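Local coordinates for protein putative xanthine dehydrogenase YAGS fad-binding subunit (Escherichia coli, PDB 5G5G) that carries the molybdenum site and pterin cytosine dinucleotide of a three-chain periplasmic aldehyde oxidase, and so probably oxidises aldehydes, at residues Gly163-Ala168 against His288-Ala293; Gly357-Glu362 against Arg715-Thr720. One frame throughout, in Å; residues are numbered along the deposited sequence.

Contact 1: Gly163-Ala168 against His288-Ala293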
loop_
_atom_site.group_PDB
_atom_site.type_symbol
_atom_site.label_atom_id
_atom_site.label_comp_id
_atom_site.label_asym_id
_atom_site.label_seq_id
_atom_site.Cartn_x
_atom_site.Cartn_y
_atom_site.Cartn_z
ATOM N N GLY C 163 -10.434 -40.599 8.430
ATOM C CA GLY C 163 -10.628 -41.253 9.730
ATOM C C GLY C 163 -11.894 -40.798 10.426
ATOM O O GLY C 163 -12.905 -40.566 9.786
ATOM N N ASP C 164 -11.838 -40.628 11.742
ATOM C CA ASP C 164 -13.003 -40.292 12.538
ATOM C C ASP C 164 -12.669 -39.074 13.401
ATOM O O ASP C 164 -12.245 -39.226 14.535
ATOM C CB ASP C 164 -13.364 -41.490 13.379
ATOM C CG ASP C 164 -14.508 -41.235 14.335
ATOM O OD1 ASP C 164 -15.239 -40.236 14.242
ATOM O OD2 ASP C 164 -14.641 -42.071 15.231
ATOM N N PHE C 165 -12.843 -37.874 12.833
ATOM C CA PHE C 165 -12.511 -36.649 13.563
ATOM C C PHE C 165 -13.259 -36.562 14.906
ATOM O O PHE C 165 -12.662 -36.303 15.942
ATOM C CB PHE C 165 -12.724 -35.354 12.753
ATOM C CG PHE C 165 -12.592 -34.158 13.646
ATOM C CD1 PHE C 165 -11.338 -33.747 14.044
ATOM C CD2 PHE C 165 -13.725 -33.608 14.251
ATOM C CE1 PHE C 165 -11.179 -32.736 14.973
ATOM C CE2 PHE C 165 -13.598 -32.603 15.195
ATOM C CZ PHE C 165 -12.330 -32.170 15.563
ATOM N N ASP C 166 -14.558 -36.784 14.887
ATOM C CA ASP C 166 -15.372 -36.491 16.079
ATOM C C ASP C 166 -14.971 -37.393 17.229
ATOM O O ASP C 166 -14.829 -36.960 18.369
ATOM C CB ASP C 166 -16.859 -36.716 15.802
ATOM C CG ASP C 166 -17.427 -35.713 14.832
ATOM O OD1 ASP C 166 -16.942 -34.609 14.750
ATOM O OD2 ASP C 166 -18.405 -36.067 14.157
ATOM N N GLY C 167 -14.822 -38.676 16.913
ATOM C CA GLY C 167 -14.397 -39.650 17.890
ATOM C C GLY C 167 -13.041 -39.348 18.469
ATOM O O GLY C 167 -12.857 -39.441 19.693
ATOM N N ALA C 168 -12.093 -38.994 17.607
ATOM C CA ALA C 168 -10.717 -38.788 18.019
ATOM C C ALA C 168 -10.624 -37.505 18.870
ATOM O O ALA C 168 -9.843 -37.423 19.792
ATOM C CB ALA C 168 -9.789 -38.702 16.804
ATOM N N HIS C 288 -13.201 -21.755 12.086
ATOM C CA HIS C 288 -13.403 -22.542 13.310
ATOM C C HIS C 288 -12.423 -23.716 13.289
ATOM O O HIS C 288 -12.484 -24.551 12.376
ATOM C CB HIS C 288 -14.855 -22.998 13.365
ATOM C CG HIS C 288 -15.224 -23.667 14.644
ATOM N ND1 HIS C 288 -16.276 -24.549 14.741
ATOM C CD2 HIS C 288 -14.672 -23.603 15.874
ATOM C CE1 HIS C 288 -16.369 -24.984 15.993
ATOM N NE2 HIS C 288 -15.404 -24.418 16.700
ATOM N N LEU C 289 -11.541 -23.777 14.291
ATOM C CA LEU C 289 -10.488 -24.782 14.382
ATOM C C LEU C 289 -10.658 -25.591 15.656
ATOM O O LEU C 289 -10.755 -25.016 16.755
ATOM C CB LEU C 289 -9.124 -24.107 14.383
ATOM C CG LEU C 289 -8.611 -23.833 12.977
ATOM C CD1 LEU C 289 -7.534 -22.762 12.992
ATOM C CD2 LEU C 289 -8.040 -25.091 12.360
ATOM N N ARG C 290 -10.697 -26.913 15.498
ATOM C CA ARG C 290 -10.787 -27.834 16.623
ATOM C C ARG C 290 -9.627 -28.824 16.430
ATOM O O ARG C 290 -9.592 -29.557 15.418
ATOM C CB ARG C 290 -12.129 -28.532 16.653
ATOM C CG ARG C 290 -13.301 -27.547 16.689
ATOM C CD ARG C 290 -14.576 -28.277 16.354
ATOM N NE ARG C 290 -15.006 -29.016 17.482
ATOM C CZ ARG C 290 -15.876 -30.046 17.461
ATOM N NH1 ARG C 290 -16.406 -30.510 16.301
ATOM N NH2 ARG C 290 -16.225 -30.623 18.610
ATOM N N ILE C 291 -8.665 -28.798 17.347
ATOM C CA ILE C 291 -7.472 -29.643 17.242
ATOM C C ILE C 291 -7.231 -30.358 18.554
ATOM O O ILE C 291 -7.219 -29.750 19.596
ATOM C CB ILE C 291 -6.207 -28.860 16.871
ATOM C CG1 ILE C 291 -6.539 -27.805 15.784
ATOM C CG2 ILE C 291 -5.121 -29.824 16.416
ATOM C CD1 ILE C 291 -5.380 -26.945 15.325
ATOM N N GLY C 292 -7.007 -31.673 18.468
ATOM C CA GLY C 292 -6.684 -32.476 19.625
ATOM C C GLY C 292 -5.426 -33.268 19.453
ATOM O O GLY C 292 -5.095 -33.676 18.320
ATOM N N ALA C 293 -4.741 -33.489 20.574
ATOM C CA ALA C 293 -3.507 -34.267 20.612
ATOM C C ALA C 293 -3.546 -35.284 21.744
ATOM O O ALA C 293 -4.328 -35.169 22.687
ATOM C CB ALA C 293 -2.312 -33.337 20.822
#
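R290 O is approached by F165 CE1 at 3.6 Å, and the backbone of R290 is also hydrogen-bonded to S303 of the next strand. This is helix-on-sheet packing in the molybdopterin cofactor-binding region, where the start of helix 165-171 lies over strand 285-293 of a mixed sheet. F165 CG, anti to the backbone N, carries the ring down to the strand, where CZ sits 3.8 Å from R290 CB. The arginine chain rises toward the helix and bends at its third torsion (chi3 77°), bringing one guanidinium face over F165 CE2, which stands 3.7 Å from R290 NH1. The ring and guanidinium planes stand 67° apart, so the two groups do not stack in parallel. D166 OD1 lies 4.4 Å from R290 NH1, opposite charges too far apart for a salt bridge. F169, one helical turn on, adds a cation-pi contact to R290, and D177 forms a weak, long ion pair with its NE. I291 points away from helix 165-171 and packs on L361 and L368 of helix 354-372. D164 caps the helix start: G167 N donates to D164 OD1 at 3.1 Å, nearly straight at 161°, arriving from above the carboxylate plane.

Contact 2: Gly357-Glu362 against Arg715-Thr720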
loop_
_atom_site.group_PDB
_atom_site.type_symbol
_atom_site.label_atom_id
_atom_site.label_comp_id
_atom_site.label_asym_id
_atom_site.label_seq_id
_atom_site.Cartn_x
_atom_site.Cartn_y
_atom_site.Cartn_z
ATOM N N GLY C 357 -5.695 -18.585 6.185
ATOM C CA GLY C 357 -5.764 -19.892 6.841
ATOM C C GLY C 357 -4.695 -20.058 7.890
ATOM O O GLY C 357 -4.969 -20.548 8.986
ATOM N N LEU C 358 -3.454 -19.708 7.546
ATOM C CA LEU C 358 -2.350 -19.751 8.523
ATOM C C LEU C 358 -2.468 -18.679 9.567
ATOM O O LEU C 358 -1.994 -18.877 10.689
ATOM C CB LEU C 358 -0.985 -19.651 7.804
ATOM C CG LEU C 358 -0.691 -20.878 6.929
ATOM C CD1 LEU C 358 0.395 -20.533 5.922
ATOM C CD2 LEU C 358 -0.221 -22.034 7.799
ATOM N N MET C 359 -3.105 -17.552 9.240
ATOM C CA MET C 359 -3.361 -16.530 10.286
ATOM C C MET C 359 -4.186 -17.136 11.453
ATOM O O MET C 359 -3.952 -16.784 12.606
ATOM C CB MET C 359 -4.072 -15.319 9.728
ATOM C CG MET C 359 -3.151 -14.377 8.970
ATOM S SD MET C 359 -3.959 -13.138 7.956
ATOM C CE MET C 359 -4.304 -11.900 9.185
ATOM N N ALA C 360 -5.071 -18.064 11.131
ATOM C CA ALA C 360 -5.830 -18.834 12.122
ATOM C C ALA C 360 -5.072 -20.075 12.633
ATOM O O ALA C 360 -4.922 -20.225 13.850
ATOM C CB ALA C 360 -7.178 -19.222 11.565
ATOM N N LEU C 361 -4.684 -20.990 11.733
ATOM C CA LEU C 361 -4.114 -22.237 12.147
ATOM C C LEU C 361 -2.890 -22.071 13.051
ATOM O O LEU C 361 -2.731 -22.821 14.045
ATOM C CB LEU C 361 -3.753 -23.124 10.921
ATOM C CG LEU C 361 -2.992 -24.403 11.184
ATOM C CD1 LEU C 361 -3.887 -25.332 12.026
ATOM C CD2 LEU C 361 -2.640 -25.045 9.858
ATOM N N GLU C 362 -2.021 -21.117 12.711
ATOM C CA GLU C 362 -0.745 -20.956 13.429
ATOM C C GLU C 362 -0.888 -20.281 14.799
ATOM O O GLU C 362 -0.047 -20.479 15.668
ATOM C CB GLU C 362 0.281 -20.251 12.521
ATOM C CG GLU C 362 0.608 -21.107 11.313
ATOM C CD GLU C 362 1.267 -22.439 11.696
ATOM O OE1 GLU C 362 2.330 -22.395 12.362
ATOM O OE2 GLU C 362 0.736 -23.545 11.311
ATOM N N ARG C 715 -7.928 -12.980 18.519
ATOM C CA ARG C 715 -8.216 -13.911 17.419
ATOM C C ARG C 715 -8.941 -13.265 16.242
ATOM O O ARG C 715 -9.256 -13.937 15.274
ATOM C CB ARG C 715 -9.007 -15.102 17.977
ATOM C CG ARG C 715 -8.345 -15.796 19.144
ATOM C CD ARG C 715 -9.067 -17.072 19.505
ATOM N NE ARG C 715 -8.395 -17.719 20.606
ATOM C CZ ARG C 715 -8.545 -17.393 21.886
ATOM N NH1 ARG C 715 -9.429 -16.469 22.262
ATOM N NH2 ARG C 715 -7.865 -18.059 22.806
ATOM N N ASP C 716 -9.230 -11.974 16.353
ATOM C CA ASP C 716 -9.822 -11.172 15.287
ATOM C C ASP C 716 -8.774 -10.142 14.829
ATOM O O ASP C 716 -8.417 -9.214 15.551
ATOM C CB ASP C 716 -11.156 -10.510 15.696
ATOM C CG ASP C 716 -11.017 -9.561 16.859
ATOM O OD1 ASP C 716 -10.536 -10.021 17.913
ATOM O OD2 ASP C 716 -11.394 -8.363 16.726
ATOM N N TYR C 717 -8.227 -10.370 13.653
ATOM C CA TYR C 717 -7.194 -9.475 13.116
ATOM C C TYR C 717 -7.841 -8.208 12.533
ATOM O O TYR C 717 -9.015 -8.250 12.157
ATOM C CB TYR C 717 -6.470 -10.176 12.009
ATOM C CG TYR C 717 -5.526 -11.271 12.390
ATOM C CD1 TYR C 717 -5.958 -12.617 12.470
ATOM C CD2 TYR C 717 -4.204 -10.999 12.566
ATOM C CE1 TYR C 717 -5.045 -13.655 12.753
ATOM C CE2 TYR C 717 -3.281 -12.006 12.789
ATOM C CZ TYR C 717 -3.696 -13.332 12.882
ATOM O OH TYR C 717 -2.731 -14.281 13.080
ATOM N N PRO C 718 -7.104 -7.086 12.423
ATOM C CA PRO C 718 -5.737 -6.909 12.906
ATOM C C PRO C 718 -5.691 -6.679 14.410
ATOM O O PRO C 718 -6.707 -6.297 15.041
ATOM C CB PRO C 718 -5.269 -5.640 12.141
ATOM C CG PRO C 718 -6.542 -4.863 11.946
ATOM C CD PRO C 718 -7.646 -5.845 11.789
ATOM N N ILE C 719 -4.506 -6.880 14.976
ATOM C CA ILE C 719 -4.300 -6.779 16.399
ATOM C C ILE C 719 -3.858 -5.353 16.748
ATOM O O ILE C 719 -2.667 -5.040 16.850
ATOM C CB ILE C 719 -3.326 -7.850 16.884
ATOM C CG1 ILE C 719 -3.825 -9.253 16.485
ATOM C CG2 ILE C 719 -3.219 -7.796 18.404
ATOM C CD1 ILE C 719 -2.823 -10.362 16.728
ATOM N N THR C 720 -4.866 -4.522 16.962
ATOM C CA THR C 720 -4.699 -3.145 17.269
ATOM C C THR C 720 -4.830 -2.908 18.747
ATOM O O THR C 720 -5.287 -3.775 19.538
ATOM C CB THR C 720 -5.711 -2.316 16.445
ATOM O OG1 THR C 720 -7.044 -2.786 16.700
ATOM C CG2 THR C 720 -5.357 -2.380 15.015
#
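The ring of Y717 carries the methyl of M359 over the centre of one face, while the backbone O of M359 lies at its edge, in the ring plane. M359 CE stands 3.5 Å from the ring centroid, a CH-pi contact; SD sits behind it above the same face, 4.8 Å from the centroid, making this a Met-aromatic contact. A bend at the last torsion of M359 (chi3 83°) turns the methyl onto the ring, and M359 CB comes to 3.6 Å from Y717 CE1. One residue thus holds the tyrosine twice, since Y717 OH donates to M359 O at 2.8 Å. The C=O...donor angle is 120°, with the hydroxyl tilted 20° from the carbonyl plane. The CH-pi contact and the hydrogen bond together would resist rotation of the phenol, and they tie the C-terminal loop, through a buried tyrosine, to a helix more than 350 residues earlier. The side chain of M359 is about 13 Å from the bound dioxothiomolybdenum ion; neither M359 nor Y717 is among the residues lining that ion's pocket. A cis peptide joins Y717 to P718. Around the pair, strand 174-182 touches M359 through T182 and bonds the backbone of Y717 through T181, while helix 698-710 brings S699 against M359 and A700 against Y717.

How the contacts relate
Contact 1 closes before contact 2 opens along the chain, and their centres lie 21 Å apart on the same side of the chain's centre. Strand 285-293 joins them: one face of its sheet receives helix 165-171, the other helix 354-372, which supplies the first half of contact 2. The layers touch directly, L289 CD1 reaching L361 CA at 3.6 Å and I291 CD1 reaching L361 CD1 at 4.0 Å. Strand 174-182 borders both contacts, pairing with 285-293 and bonding the loop 715-720. Together they make a continuous stack from an outer helix through sheet and buried helix to the C-terminal loop. Contact 1 and helix 354-372 belong to the first cofactor-binding family region, and the 715-720 loop packs against that helix.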